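Local coordinates for alpha-catenin-like protein hmp-1 (Caenorhabditis elegans, PDB 5XA5) that binds beta-catenin, cadherin and actin filaments at cell junctions, and is required for cell migration and shape changes during body enclosure and elongation of the embryo, at residues Q162-D167 with T222-F227; L207-A212 with L251-S256. One frame throughout, in Å; residues are numbered along the deposited sequence. Where two conformers were deposited one is given.

Interaction 1. Residues Q162-D167 with T222-F227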
# COMPACT_ATOMS: atom_id res chain seq x y z
N GLN A 162 -13.41 -1.66 25.37
CA GLN A 162 -14.48 -0.94 26.04
C GLN A 162 -15.65 -1.87 26.32
O GLN A 162 -16.29 -1.74 27.37
CB GLN A 162 -14.92 0.26 25.20
CG GLN A 162 -13.90 1.38 25.23
CD GLN A 162 -14.28 2.52 24.31
OE1 GLN A 162 -15.45 2.86 24.19
NE2 GLN A 162 -13.28 3.16 23.71
N MET A 163 -15.91 -2.81 25.40
CA MET A 163 -17.02 -3.73 25.60
C MET A 163 -16.78 -4.61 26.82
O MET A 163 -17.69 -4.82 27.65
CB MET A 163 -17.25 -4.58 24.34
CG MET A 163 -18.54 -5.36 24.40
SD MET A 163 -18.94 -6.23 22.87
CE MET A 163 -17.74 -7.56 22.91
N ILE A 164 -15.54 -5.09 26.98
CA ILE A 164 -15.14 -5.93 28.10
C ILE A 164 -15.26 -5.15 29.41
O ILE A 164 -15.62 -5.71 30.46
CB ILE A 164 -13.69 -6.43 27.89
CG1 ILE A 164 -13.66 -7.39 26.70
CG2 ILE A 164 -13.16 -7.10 29.15
CD1 ILE A 164 -12.26 -7.72 26.21
N GLU A 165 -14.97 -3.85 29.36
CA GLU A 165 -14.99 -3.03 30.57
C GLU A 165 -16.37 -2.47 30.92
O GLU A 165 -16.58 -1.98 32.03
CB GLU A 165 -14.01 -1.86 30.43
CG GLU A 165 -12.57 -2.28 30.35
CD GLU A 165 -12.08 -2.94 31.62
OE1 GLU A 165 -12.49 -2.50 32.72
OE2 GLU A 165 -11.30 -3.90 31.50
N ALA A 166 -17.31 -2.55 29.98
CA ALA A 166 -18.63 -1.94 30.17
C ALA A 166 -19.32 -2.49 31.40
O ALA A 166 -19.22 -3.68 31.69
CB ALA A 166 -19.52 -2.15 28.94
N ASP A 167 -20.02 -1.61 32.11
CA ASP A 167 -20.62 -1.98 33.38
C ASP A 167 -22.13 -2.08 33.30
O ASP A 167 -22.79 -2.32 34.30
CB ASP A 167 -20.23 -0.97 34.47
CG ASP A 167 -20.64 0.46 34.12
OD1 ASP A 167 -21.03 0.72 32.96
OD2 ASP A 167 -20.56 1.34 35.01
N THR A 222 -21.47 -12.26 23.78
CA THR A 222 -22.44 -12.91 24.63
C THR A 222 -21.84 -13.25 25.99
O THR A 222 -22.54 -13.22 26.99
CB THR A 222 -23.04 -14.17 23.96
OG1 THR A 222 -22.01 -15.03 23.50
CG2 THR A 222 -23.89 -13.76 22.77
N SER A 223 -20.53 -13.52 26.06
CA SER A 223 -19.90 -13.78 27.35
C SER A 223 -19.87 -12.51 28.20
O SER A 223 -20.08 -12.57 29.41
CB SER A 223 -18.48 -14.31 27.18
OG SER A 223 -17.62 -13.27 26.74
N THR A 224 -19.59 -11.36 27.60
CA THR A 224 -19.58 -10.10 28.34
C THR A 224 -20.99 -9.71 28.79
O THR A 224 -21.20 -9.22 29.89
CB THR A 224 -18.95 -8.92 27.51
OG1 THR A 224 -19.65 -8.72 26.27
CG2 THR A 224 -17.49 -9.22 27.22
N ARG A 225 -21.97 -9.93 27.92
CA ARG A 225 -23.33 -9.56 28.24
C ARG A 225 -23.87 -10.42 29.38
O ARG A 225 -24.53 -9.91 30.28
CB ARG A 225 -24.21 -9.70 27.00
CG ARG A 225 -25.56 -9.02 27.11
CD ARG A 225 -26.32 -9.26 25.82
NE ARG A 225 -27.41 -8.31 25.63
CZ ARG A 225 -28.64 -8.48 26.11
NH1 ARG A 225 -28.94 -9.57 26.82
NH2 ARG A 225 -29.58 -7.57 25.88
N THR A 226 -23.56 -11.71 29.36
CA THR A 226 -24.01 -12.61 30.42
C THR A 226 -23.32 -12.24 31.73
O THR A 226 -23.93 -12.23 32.79
CB THR A 226 -23.72 -14.07 30.06
OG1 THR A 226 -24.54 -14.48 28.96
CG2 THR A 226 -23.99 -14.99 31.26
N PHE A 227 -22.03 -11.91 31.65
CA PHE A 227 -21.28 -11.60 32.87
C PHE A 227 -21.71 -10.28 33.54
O PHE A 227 -21.68 -10.19 34.76
CB PHE A 227 -19.78 -11.56 32.57
CG PHE A 227 -18.94 -11.32 33.79
CD1 PHE A 227 -18.97 -12.21 34.85
CD2 PHE A 227 -18.15 -10.19 33.89
CE1 PHE A 227 -18.21 -11.98 35.99
CE2 PHE A 227 -17.38 -9.96 35.01
CZ PHE A 227 -17.41 -10.85 36.06
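Thr-224 faces the last turn of helix 117-165 and meets Met-163 and Ile-164 there, with no hydrogen bond passing between the segments. In the conformer described, its two branches do different work. The methyl CG2 rests against the backbone of the opposing helix, 4.1 Å from Ile-164 CA, and its distance to the branch carbon CG1 of Ile-164 is 4.3 Å. The hydroxyl is turned to Met-163, whose chain crosses the threonine at about a right angle. Both CG and CE of Met-163 lie 4.0 Å from Thr-224 OG1, the bend at chi3 (73°) bringing CE back toward the hydroxyl. This oxygen is buried, yet it stays bound to its own helix: with chi1 at 58° it sits between the backbone N and the carbonyl carbon, and it hydrogen-bonds to the carbonyl of Leu-220, with that of Tyr-221 as a second acceptor. Met-163 touches it by van der Waals contact alone. The backbones come close at this small residue, Ile-164 CA and Thr-224 CA being 6.1 Å apart. Met-163 also packs on Tyr-176 of helix 169-196, and Ile-164 on Ala-244 of helix 234-258.

Beyond Ile-164 the packing gives way to a looser, more exposed end. Ala-166 leaves helical geometry, and the exposed Asp-167 forms a salt bridge with Lys-171, while on the partner helix Arg-225 pairs with Asp-173. The arrangement is that of helices packed near the end of a bundle, in the all-helical N-terminal region of a vinculin/alpha-catenin family protein.

Interaction 2. Residues L207-A212 with L251-S256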
# COMPACT_ATOMS: atom_id res chain seq x y z
N LEU A 207 -5.68 -15.02 6.62
CA LEU A 207 -7.04 -15.55 6.53
C LEU A 207 -7.42 -16.33 7.79
O LEU A 207 -8.57 -16.29 8.20
CB LEU A 207 -7.18 -16.44 5.29
CG LEU A 207 -7.22 -15.60 4.01
CD1 LEU A 207 -7.34 -16.51 2.80
CD2 LEU A 207 -8.34 -14.56 4.04
N ALA A 208 -6.45 -17.01 8.39
CA ALA A 208 -6.72 -17.75 9.61
C ALA A 208 -7.06 -16.79 10.73
O ALA A 208 -7.99 -17.04 11.51
CB ALA A 208 -5.55 -18.62 9.99
N ALA A 209 -6.29 -15.72 10.84
CA ALA A 209 -6.54 -14.71 11.87
C ALA A 209 -7.89 -14.02 11.64
O ALA A 209 -8.63 -13.77 12.60
CB ALA A 209 -5.39 -13.68 11.92
N ARG A 210 -8.21 -13.71 10.37
CA ARG A 210 -9.52 -13.18 10.03
C ARG A 210 -10.65 -14.09 10.53
O ARG A 210 -11.60 -13.64 11.18
CB ARG A 210 -9.65 -12.97 8.50
CG ARG A 210 -10.94 -12.27 8.10
CD ARG A 210 -11.41 -12.68 6.70
NE ARG A 210 -11.80 -14.09 6.68
CZ ARG A 210 -13.01 -14.55 7.00
NH1 ARG A 210 -13.96 -13.70 7.37
NH2 ARG A 210 -13.26 -15.85 6.96
N SER A 211 -10.53 -15.38 10.23
CA SER A 211 -11.54 -16.33 10.65
C SER A 211 -11.68 -16.37 12.17
O SER A 211 -12.81 -16.43 12.69
CB SER A 211 -11.19 -17.72 10.11
OG SER A 211 -11.15 -17.69 8.70
N ALA A 212 -10.55 -16.34 12.86
CA ALA A 212 -10.56 -16.39 14.33
C ALA A 212 -11.25 -15.15 14.89
O ALA A 212 -12.04 -15.25 15.83
CB ALA A 212 -9.15 -16.50 14.87
N LEU A 251 -6.47 -10.50 17.07
CA LEU A 251 -6.13 -9.14 16.64
C LEU A 251 -4.62 -8.99 16.54
O LEU A 251 -4.13 -8.44 15.56
CB LEU A 251 -6.70 -8.10 17.61
CG LEU A 251 -8.23 -8.06 17.61
CD1 LEU A 251 -8.72 -7.32 18.85
CD2 LEU A 251 -8.78 -7.42 16.35
N ASN A 252 -3.90 -9.50 17.53
CA ASN A 252 -2.44 -9.50 17.47
C ASN A 252 -1.93 -10.28 16.27
O ASN A 252 -0.93 -9.91 15.65
CB ASN A 252 -1.83 -10.06 18.75
CG ASN A 252 -2.10 -9.19 19.94
OD1 ASN A 252 -2.54 -8.05 19.79
ND2 ASN A 252 -1.85 -9.71 21.13
N ALA A 253 -2.60 -11.38 15.95
CA ALA A 253 -2.21 -12.19 14.79
C ALA A 253 -2.39 -11.42 13.47
O ALA A 253 -1.51 -11.46 12.60
CB ALA A 253 -3.01 -13.49 14.77
N LEU A 254 -3.51 -10.71 13.32
CA LEU A 254 -3.72 -9.88 12.14
C LEU A 254 -2.60 -8.86 12.01
O LEU A 254 -2.02 -8.69 10.94
CB LEU A 254 -5.07 -9.16 12.19
CG LEU A 254 -6.34 -9.98 11.98
CD1 LEU A 254 -7.59 -9.17 12.33
CD2 LEU A 254 -6.45 -10.48 10.56
N GLU A 255 -2.31 -8.15 13.10
CA GLU A 255 -1.27 -7.13 13.06
C GLU A 255 0.10 -7.72 12.74
O GLU A 255 0.83 -7.18 11.92
CB GLU A 255 -1.22 -6.38 14.39
CG GLU A 255 -0.23 -5.21 14.41
CD GLU A 255 -0.39 -4.32 15.63
OE1 GLU A 255 -1.17 -4.68 16.55
OE2 GLU A 255 0.26 -3.25 15.68
N SER A 256 0.44 -8.82 13.41
CA SER A 256 1.69 -9.53 13.14
C SER A 256 1.86 -9.88 11.66
O SER A 256 2.89 -9.57 11.06
CB SER A 256 1.77 -10.82 13.97
OG SER A 256 2.03 -10.53 15.33
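Ala-209 and Ala-253 meet methyl to methyl, their CB atoms 3.7 Å apart, where helices 200-229 and 234-258 run past each other. The contact between the segments is apolar. Beside the alanine pair, Leu-254 reaches across with its CD2 branch, which lies 3.6 Å from Ala-209 CB and 3.7 Å from the backbone N of Arg-210. Its CG stands anti to the carbonyl carbon (chi1 -72°), which carries the isopropyl end over the alanine methyl and along the opposing backbone. Small residues allow a close approach: the segment axes come within 8.6 Å, and Ala-209 CA is 5.6 Å from Leu-254 CA. Leu-254 also packs on Leu-206, Leu-213 and, on helix 169-196, Leu-186.

Arg-210, Asn-252 and Glu-255 find their polar partners on other helices. Arg-210 forms a salt bridge with Asp-187, and NH2 of Arg-157, on helix 117-165, forms a salt bridge with Glu-255 OE1 and donates a hydrogen bond to Asn-252 OD1. At 156° between their N-to-C directions, the two segments form a nearly antiparallel helix pair with an alanine-lined interface, as expected for consecutive helices in the helical bundle of a vinculin-family domain.

How the interactions relate
Helix 200-229 takes part in both contacts, meeting helix 117-165 in interaction 1 and its successor in the chain, helix 234-258, in interaction 2. Both sites are largely buried, but interaction 1 lies farther out, its centre about 33 Å from the centre of the chain against about 17 Å for interaction 2. The centres of the two contacts are about 22 Å apart and they do not touch. Their chemistry differs: at 162-167 with 222-227 a buried threonine hydroxyl is satisfied within its own helix and one segment ends in a turn, whereas 207-212 with 251-256 joins two uninterrupted helices through alanine and leucine side chains, with the backbone N of Arg-210 also touched.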